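Local coordinates for hypothetical protein HI1011 (Haemophilus influenzae, PDB 1YZY) that catalyses the ATP-dependent phosphorylation of 3-oxo-tetronate to 3-oxo-tetronate 4-phosphate, as a member of the four-carbon acid sugar kinase family, at residues V20-S25 with M227-S232; I44-K49 with Q67-N72. All coordinates share one frame; numbering follows the deposited sequence.

Contact 1: residues V20-S25 with M227-S232; sequences VENGLS and MAARLS
Ser232, in the last turn of helix 221-232, makes the one hydrogen bond of this contact: its OG donates to the backbone O of Asn22 at 2.7 Å. The hydroxyl lies between its own backbone N and carbonyl carbon (chi1 74°) and comes in above the plane of the Asn22 peptide, 44° out of it. Asn22 O also lies 3.2 Å from Ala228 O; these are two acceptors that merely sit close.

The rest is van der Waals packing against Ala228, Ala229, Leu231 and Ser232. Asn22 sets its CB on Ala228 CB at 3.6 Å, while its amide oxygen OD1 rests against Ala229 CB at 3.5 Å. The other end of that amide, ND2, turns back to hydrogen-bond Phe18 O of helix 9-20. Leu24 forks over the helix surface: CD2 lies 3.9 Å from Ala228 CB, and CD1 packs 4.1 Å from Leu231 CB and near Ser232 CB. Gly23, between Asn22 and Leu24 in the chain, brings its CA to 3.8 Å from Ser232 CB.

Gly23, with positive phi, is the C' residue of the Schellman motif that ends helix 9-20, with Leu24 N bonded to Leu19 O and Gly23 N to Val20 O. The contact thus sets the turn between helix 9-20 and strand 26-30 against the C-terminal turns of helix 221-232.

Contact 2: residues I44-K49 with Q67-N72; sequences IVISLK and QWLKEN
Ile44 and Ile46, on one side of strand 43-47, pack against Trp68 and Leu69 of helix 55-71, a helix-on-sheet layer in the alpha/beta sugar-binding domain. Strand and helix segments run nearly antiparallel, at 160°, with their axes 10.0 Å apart.

All contacts across the interface are apolar or van der Waals; no hydrogen bond crosses it. Leu69 and Ile44 slide past each other in opposite directions, bringing Leu69 CD2 within 3.6 Å of Ile44 CB and also close to the strand carbonyl, Ile44 O. Ile46 meets Leu69 tip to tip, its CD1 lying 3.7 Å from Leu69 CG. Leu69 also touches Ile5 of strand 3-6.

Both isoleucines touch the six-membered ring of the indole, at CZ3 and CE3. The reach of Trp68 toward the strand starts with CG anti to the backbone N (chi1 -173°). Ile44 CG2 lies at the ring edge, in plane, 3.6 Å from Trp68 CZ3, and the two side chains cross at about a right angle. Ile46 CD1 approaches Trp68 CE3 obliquely at 3.7 Å.

Polar groups at the helix end are served elsewhere: Trp68 NE1 makes a weak bond to Gln35 O, and Asn72 OD1 accepts from Leu37 N. Asn72 ND2 lies 3.0 Å above the plane of the indole, offset toward its rim, and gives a weak hydrogen bond of 3.3 Å to Trp68 O.

Overall arrangement
Residues 20-25 of contact 1 and both segments of contact 2 belong to the sugar-binding N-terminal domain. The centres of the two contacts are 18 Å apart and their nearest atoms about 6 Å, so they do not touch. In sequence, the strand and helix of contact 2 fall within the 201 residues between the segments of contact 1. The two are linked around residues 42-43: Ser25 has a backbone hydrogen bond with Ala43 and its N bonds Asp42 OD2, just before Ile44. Helix 9-20, which leads into the turn of contact 1, also touches Val45, on the strand side turned away from helix 55-71. Both contacts lie away from the ATP-binding residues inferred by similarity.

Contact 1: residues V20-S25 with M227-S232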
ATOM      1  N   VAL A  20      -9.153  -0.509  -6.052  1.00 19.31           N
ATOM      2  CA  VAL A  20      -9.906   0.716  -6.355  1.00 15.58           C
ATOM      3  C   VAL A  20      -9.883   1.054  -7.851  1.00 17.68           C
ATOM      4  O   VAL A  20     -10.883   1.496  -8.415  1.00 18.69           O
ATOM      5  CB  VAL A  20      -9.364   1.929  -5.524  1.00 15.69           C
ATOM      6  CG1 VAL A  20      -9.961   3.252  -6.019  1.00 13.45           C
ATOM      7  CG2 VAL A  20      -9.713   1.743  -4.061  1.00 17.50           C
ATOM      8  N   GLU A  21      -8.715   0.913  -8.464  1.00  9.93           N
ATOM      9  CA  GLU A  21      -8.546   1.175  -9.881  1.00 13.40           C
ATOM     10  C   GLU A  21      -9.306   0.147 -10.727  1.00 14.15           C
ATOM     11  O   GLU A  21      -9.347   0.244 -11.957  1.00  9.84           O
ATOM     12  CB  GLU A  21      -7.056   1.171 -10.234  1.00 18.17           C
ATOM     13  CG  GLU A  21      -6.311   2.388  -9.702  1.00 28.11           C
ATOM     14  CD  GLU A  21      -6.933   3.701 -10.168  1.00 31.52           C
ATOM     15  OE1 GLU A  21      -6.541   4.200 -11.241  1.00 31.78           O
ATOM     16  OE2 GLU A  21      -7.814   4.233  -9.468  1.00 26.29           O
ATOM     17  N   ASN A  22      -9.911  -0.822 -10.048  1.00 16.08           N
ATOM     18  CA  ASN A  22     -10.685  -1.860 -10.689  1.00 15.09           C
ATOM     19  C   ASN A  22     -12.114  -1.918 -10.159  1.00 18.09           C
ATOM     20  O   ASN A  22     -12.720  -2.987 -10.061  1.00 13.95           O
ATOM     21  CB  ASN A  22      -9.960  -3.204 -10.587  1.00 16.75           C
ATOM     22  CG  ASN A  22      -8.830  -3.318 -11.592  1.00 18.53           C
ATOM     23  OD1 ASN A  22      -9.068  -3.511 -12.788  1.00 18.00           O
ATOM     24  ND2 ASN A  22      -7.594  -3.138 -11.128  1.00 15.90           N
ATOM     25  N   GLY A  23     -12.614  -0.748  -9.764  1.00 19.79           N
ATOM     26  CA  GLY A  23     -13.982  -0.588  -9.288  1.00 23.02           C
ATOM     27  C   GLY A  23     -14.471  -0.977  -7.902  1.00 24.16           C
ATOM     28  O   GLY A  23     -15.681  -0.909  -7.643  1.00 23.09           O
ATOM     29  N   LEU A  24     -13.575  -1.352  -6.999  1.00 22.87           N
ATOM     30  CA  LEU A  24     -13.996  -1.753  -5.653  1.00 28.93           C
ATOM     31  C   LEU A  24     -13.800  -0.686  -4.559  1.00 23.01           C
ATOM     32  O   LEU A  24     -12.723  -0.124  -4.439  1.00 21.36           O
ATOM     33  CB  LEU A  24     -13.262  -3.043  -5.263  1.00 27.67           C
ATOM     34  CG  LEU A  24     -14.094  -4.326  -5.159  1.00 32.95           C
ATOM     35  CD1 LEU A  24     -15.004  -4.514  -6.363  1.00 22.04           C
ATOM     36  CD2 LEU A  24     -13.165  -5.516  -4.964  1.00 18.76           C
ATOM     37  N   SER A  25     -14.844  -0.365  -3.800  1.00 19.77           N
ATOM     38  CA  SER A  25     -14.673   0.614  -2.718  1.00 21.71           C
ATOM     39  C   SER A  25     -13.782  -0.054  -1.662  1.00 19.57           C
ATOM     40  O   SER A  25     -14.096  -1.141  -1.178  1.00 21.76           O
ATOM     41  CB  SER A  25     -16.020   1.085  -2.147  1.00 14.79           C
ATOM     42  OG  SER A  25     -16.842   0.025  -1.705  1.00 19.25           O
ATOM     43  N   MET A 227      -9.380  -9.906  -9.607  1.00 14.88           N
ATOM     44  CA  MET A 227     -10.524 -10.333  -8.802  1.00 18.11           C
ATOM     45  C   MET A 227     -11.448  -9.132  -8.590  1.00 19.52           C
ATOM     46  O   MET A 227     -12.664  -9.278  -8.496  1.00 24.02           O
ATOM     47  CB  MET A 227     -10.059 -10.880  -7.453  1.00 21.68           C
ATOM     48  CG  MET A 227      -9.263 -12.160  -7.562  1.00 22.07           C
ATOM     49  SD  MET A 227      -8.870 -12.817  -5.949  1.00 18.78           S
ATOM     50  CE  MET A 227     -10.433 -13.549  -5.515  1.00 17.94           C
ATOM     51  N   ALA A 228     -10.853  -7.955  -8.445  1.00 18.55           N
ATOM     52  CA  ALA A 228     -11.606  -6.716  -8.285  1.00 19.07           C
ATOM     53  C   ALA A 228     -12.317  -6.411  -9.611  1.00 21.70           C
ATOM     54  O   ALA A 228     -13.503  -6.098  -9.627  1.00 19.61           O
ATOM     55  CB  ALA A 228     -10.659  -5.580  -7.928  1.00 17.33           C
ATOM     56  N   ALA A 229     -11.582  -6.521 -10.717  1.00 20.87           N
ATOM     57  CA  ALA A 229     -12.147  -6.269 -12.043  1.00 25.58           C
ATOM     58  C   ALA A 229     -13.313  -7.203 -12.344  1.00 21.16           C
ATOM     59  O   ALA A 229     -14.264  -6.807 -13.013  1.00 24.33           O
ATOM     60  CB  ALA A 229     -11.070  -6.389 -13.131  1.00 22.24           C
ATOM     61  N   ARG A 230     -13.233  -8.455 -11.899  1.00 22.98           N
ATOM     62  CA  ARG A 230     -14.331  -9.388 -12.152  1.00 27.02           C
ATOM     63  C   ARG A 230     -15.538  -9.011 -11.296  1.00 23.60           C
ATOM     64  O   ARG A 230     -16.662  -8.934 -11.795  1.00 30.57           O
ATOM     65  CB  ARG A 230     -13.921 -10.840 -11.860  1.00 25.44           C
ATOM     66  CG  ARG A 230     -14.902 -11.871 -12.434  1.00 25.09           C
ATOM     67  CD  ARG A 230     -14.643 -13.290 -11.936  1.00 24.55           C
ATOM     68  NE  ARG A 230     -15.029 -13.444 -10.539  1.00 36.83           N
ATOM     69  CZ  ARG A 230     -16.225 -13.853 -10.126  1.00 36.67           C
ATOM     70  NH1 ARG A 230     -17.172 -14.171 -10.999  1.00 38.48           N
ATOM     71  NH2 ARG A 230     -16.487 -13.904  -8.829  1.00 43.83           N
ATOM     72  N   LEU A 231     -15.294  -8.800 -10.003  1.00 24.84           N
ATOM     73  CA  LEU A 231     -16.332  -8.434  -9.042  1.00 22.94           C
ATOM     74  C   LEU A 231     -17.041  -7.131  -9.386  1.00 25.22           C
ATOM     75  O   LEU A 231     -18.227  -6.973  -9.084  1.00 25.66           O
ATOM     76  CB  LEU A 231     -15.743  -8.331  -7.629  1.00 25.55           C
ATOM     77  CG  LEU A 231     -15.278  -9.635  -6.984  1.00 21.73           C
ATOM     78  CD1 LEU A 231     -14.507  -9.360  -5.706  1.00 27.97           C
ATOM     79  CD2 LEU A 231     -16.484 -10.511  -6.705  1.00 26.32           C
ATOM     80  N   SER A 232     -16.310  -6.193  -9.975  1.00 19.25           N
ATOM     81  CA  SER A 232     -16.878  -4.902 -10.346  1.00 23.02           C
ATOM     82  C   SER A 232     -17.508  -4.901 -11.734  1.00 22.76           C
ATOM     83  O   SER A 232     -18.349  -4.048 -12.032  1.00 25.75           O
ATOM     84  CB  SER A 232     -15.812  -3.811 -10.271  1.00 23.84           C
ATOM     85  OG  SER A 232     -14.891  -3.904 -11.343  1.00 30.36           O
TER

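Contact 2: residues I44-K49 with Q67-N72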
ATOM      1  N   ILE A  44     -11.607  -4.537   2.390  1.00 16.42           N
ATOM      2  CA  ILE A  44     -10.885  -3.960   3.510  1.00 15.75           C
ATOM      3  C   ILE A  44      -9.522  -4.623   3.536  1.00 16.58           C
ATOM      4  O   ILE A  44      -9.431  -5.844   3.558  1.00 14.71           O
ATOM      5  CB  ILE A  44     -11.580  -4.218   4.859  1.00 19.96           C
ATOM      6  CG1 ILE A  44     -13.012  -3.680   4.835  1.00 19.57           C
ATOM      7  CG2 ILE A  44     -10.796  -3.540   5.982  1.00 14.41           C
ATOM      8  CD1 ILE A  44     -13.834  -4.078   6.043  1.00 16.92           C
ATOM      9  N   VAL A  45      -8.471  -3.814   3.474  1.00  9.97           N
ATOM     10  CA  VAL A  45      -7.102  -4.299   3.507  1.00  9.49           C
ATOM     11  C   VAL A  45      -6.453  -3.973   4.861  1.00 14.05           C
ATOM     12  O   VAL A  45      -6.454  -2.821   5.283  1.00 18.73           O
ATOM     13  CB  VAL A  45      -6.248  -3.609   2.415  1.00  8.83           C
ATOM     14  CG1 VAL A  45      -4.838  -4.173   2.411  1.00  9.38           C
ATOM     15  CG2 VAL A  45      -6.884  -3.769   1.048  1.00  7.50           C
ATOM     16  N   ILE A  46      -5.924  -4.977   5.553  1.00 15.16           N
ATOM     17  CA  ILE A  46      -5.240  -4.735   6.824  1.00 16.24           C
ATOM     18  C   ILE A  46      -3.733  -4.873   6.616  1.00 17.48           C
ATOM     19  O   ILE A  46      -3.243  -5.917   6.208  1.00 18.85           O
ATOM     20  CB  ILE A  46      -5.719  -5.680   7.961  1.00 17.67           C
ATOM     21  CG1 ILE A  46      -7.162  -5.349   8.334  1.00 18.07           C
ATOM     22  CG2 ILE A  46      -4.825  -5.527   9.207  1.00 10.83           C
ATOM     23  CD1 ILE A  46      -7.703  -6.191   9.457  1.00 24.01           C
ATOM     24  N   SER A  47      -3.026  -3.771   6.833  1.00 20.96           N
ATOM     25  CA  SER A  47      -1.578  -3.686   6.687  1.00 20.39           C
ATOM     26  C   SER A  47      -0.853  -4.131   7.959  1.00 23.32           C
ATOM     27  O   SER A  47      -1.110  -3.608   9.051  1.00 17.22           O
ATOM     28  CB  SER A  47      -1.198  -2.241   6.325  1.00 21.33           C
ATOM     29  OG  SER A  47       0.021  -1.829   6.920  1.00 32.54           O
ATOM     30  N   LEU A  48       0.034  -5.116   7.815  1.00 19.07           N
ATOM     31  CA  LEU A  48       0.809  -5.638   8.940  1.00 22.39           C
ATOM     32  C   LEU A  48       2.306  -5.454   8.694  1.00 22.70           C
ATOM     33  O   LEU A  48       2.716  -4.825   7.712  1.00 25.88           O
ATOM     34  CB  LEU A  48       0.505  -7.124   9.164  1.00 16.98           C
ATOM     35  CG  LEU A  48      -0.924  -7.594   9.464  1.00 19.86           C
ATOM     36  CD1 LEU A  48      -1.000  -9.111   9.344  1.00 20.51           C
ATOM     37  CD2 LEU A  48      -1.372  -7.147  10.848  1.00 20.50           C
ATOM     38  N   LYS A  49       3.111  -5.937   9.634  1.00 20.38           N
ATOM     39  CA  LYS A  49       4.570  -5.878   9.534  1.00 27.82           C
ATOM     40  C   LYS A  49       5.028  -7.325   9.732  1.00 28.71           C
ATOM     41  O   LYS A  49       5.974  -7.601  10.474  1.00 26.62           O
ATOM     42  CB  LYS A  49       5.157  -4.998  10.651  1.00 33.92           C
ATOM     43  CG  LYS A  49       4.749  -3.518  10.636  1.00 39.38           C
ATOM     44  CD  LYS A  49       5.282  -2.801  11.887  1.00 46.33           C
ATOM     45  CE  LYS A  49       4.709  -1.389  12.057  1.00 44.61           C
ATOM     46  NZ  LYS A  49       5.307  -0.381  11.136  1.00 49.91           N
ATOM     47  N   GLN A  67      -9.971 -12.324  12.032  1.00 22.69           N
ATOM     48  CA  GLN A  67     -11.102 -12.302  12.955  1.00 26.39           C
ATOM     49  C   GLN A  67     -11.832 -10.974  12.862  1.00 23.01           C
ATOM     50  O   GLN A  67     -13.064 -10.931  12.891  1.00 19.32           O
ATOM     51  CB  GLN A  67     -10.633 -12.580  14.384  1.00 31.99           C
ATOM     52  CG  GLN A  67     -11.760 -12.780  15.374  1.00 42.05           C
ATOM     53  CD  GLN A  67     -12.657 -13.950  15.025  1.00 43.22           C
ATOM     54  OE1 GLN A  67     -13.872 -13.893  15.220  1.00 46.58           O
ATOM     55  NE2 GLN A  67     -12.061 -15.029  14.531  1.00 45.34           N
ATOM     56  N   TRP A  68     -11.067  -9.895  12.733  1.00 26.23           N
ATOM     57  CA  TRP A  68     -11.656  -8.568  12.608  1.00 24.54           C
ATOM     58  C   TRP A  68     -12.377  -8.455  11.263  1.00 22.99           C
ATOM     59  O   TRP A  68     -13.550  -8.090  11.211  1.00 21.69           O
ATOM     60  CB  TRP A  68     -10.588  -7.479  12.728  1.00 28.53           C
ATOM     61  CG  TRP A  68     -11.189  -6.108  12.774  1.00 27.54           C
ATOM     62  CD1 TRP A  68     -11.659  -5.464  13.875  1.00 26.50           C
ATOM     63  CD2 TRP A  68     -11.435  -5.239  11.663  1.00 29.36           C
ATOM     64  NE1 TRP A  68     -12.191  -4.251  13.525  1.00 34.20           N
ATOM     65  CE2 TRP A  68     -12.069  -4.085  12.171  1.00 30.85           C
ATOM     66  CE3 TRP A  68     -11.189  -5.326  10.286  1.00 30.63           C
ATOM     67  CZ2 TRP A  68     -12.461  -3.021  11.352  1.00 28.69           C
ATOM     68  CZ3 TRP A  68     -11.578  -4.271   9.471  1.00 30.06           C
ATOM     69  CH2 TRP A  68     -12.207  -3.132  10.009  1.00 37.96           C
ATOM     70  N   LEU A  69     -11.659  -8.728  10.176  1.00 21.09           N
ATOM     71  CA  LEU A  69     -12.251  -8.683   8.840  1.00 20.51           C
ATOM     72  C   LEU A  69     -13.544  -9.508   8.813  1.00 14.50           C
ATOM     73  O   LEU A  69     -14.544  -9.094   8.225  1.00 19.50           O
ATOM     74  CB  LEU A  69     -11.251  -9.198   7.793  1.00 17.80           C
ATOM     75  CG  LEU A  69     -10.048  -8.284   7.512  1.00 20.06           C
ATOM     76  CD1 LEU A  69      -8.915  -9.092   6.918  1.00 12.37           C
ATOM     77  CD2 LEU A  69     -10.416  -7.112   6.600  1.00 12.26           C
ATOM     78  N   LYS A  70     -13.521 -10.662   9.474  1.00 20.58           N
ATOM     79  CA  LYS A  70     -14.680 -11.543   9.562  1.00 21.48           C
ATOM     80  C   LYS A  70     -15.816 -10.858  10.323  1.00 25.55           C
ATOM     81  O   LYS A  70     -16.968 -10.868   9.879  1.00 24.41           O
ATOM     82  CB  LYS A  70     -14.302 -12.844  10.285  1.00 20.67           C
ATOM     83  CG  LYS A  70     -15.437 -13.855  10.376  1.00 24.20           C
ATOM     84  CD  LYS A  70     -15.153 -14.930  11.409  1.00 27.83           C
ATOM     85  CE  LYS A  70     -16.144 -16.085  11.313  1.00 37.14           C
ATOM     86  NZ  LYS A  70     -17.557 -15.640  11.393  1.00 42.95           N
ATOM     87  N   GLU A  71     -15.497 -10.319  11.501  1.00 26.76           N
ATOM     88  CA  GLU A  71     -16.487  -9.633  12.325  1.00 31.77           C
ATOM     89  C   GLU A  71     -17.071  -8.432  11.599  1.00 32.56           C
ATOM     90  O   GLU A  71     -18.210  -8.034  11.863  1.00 30.50           O
ATOM     91  CB  GLU A  71     -15.875  -9.171  13.653  1.00 35.15           C
ATOM     92  CG  GLU A  71     -15.587 -10.295  14.651  1.00 43.97           C
ATOM     93  CD  GLU A  71     -14.942  -9.806  15.947  1.00 49.66           C
ATOM     94  OE1 GLU A  71     -15.249 -10.378  17.014  1.00 55.80           O
ATOM     95  OE2 GLU A  71     -14.120  -8.863  15.900  1.00 52.09           O
ATOM     96  N   ASN A  72     -16.302  -7.869  10.676  1.00 26.98           N
ATOM     97  CA  ASN A  72     -16.761  -6.708   9.934  1.00 24.58           C
ATOM     98  C   ASN A  72     -17.330  -6.944   8.534  1.00 25.91           C
ATOM     99  O   ASN A  72     -17.267  -6.065   7.671  1.00 25.34           O
ATOM    100  CB  ASN A  72     -15.697  -5.609   9.957  1.00 24.53           C
ATOM    101  CG  ASN A  72     -15.721  -4.822  11.267  1.00 28.82           C
ATOM    102  OD1 ASN A  72     -16.499  -3.878  11.419  1.00 26.75           O
ATOM    103  ND2 ASN A  72     -14.916  -5.247  12.237  1.00 19.68           N
TER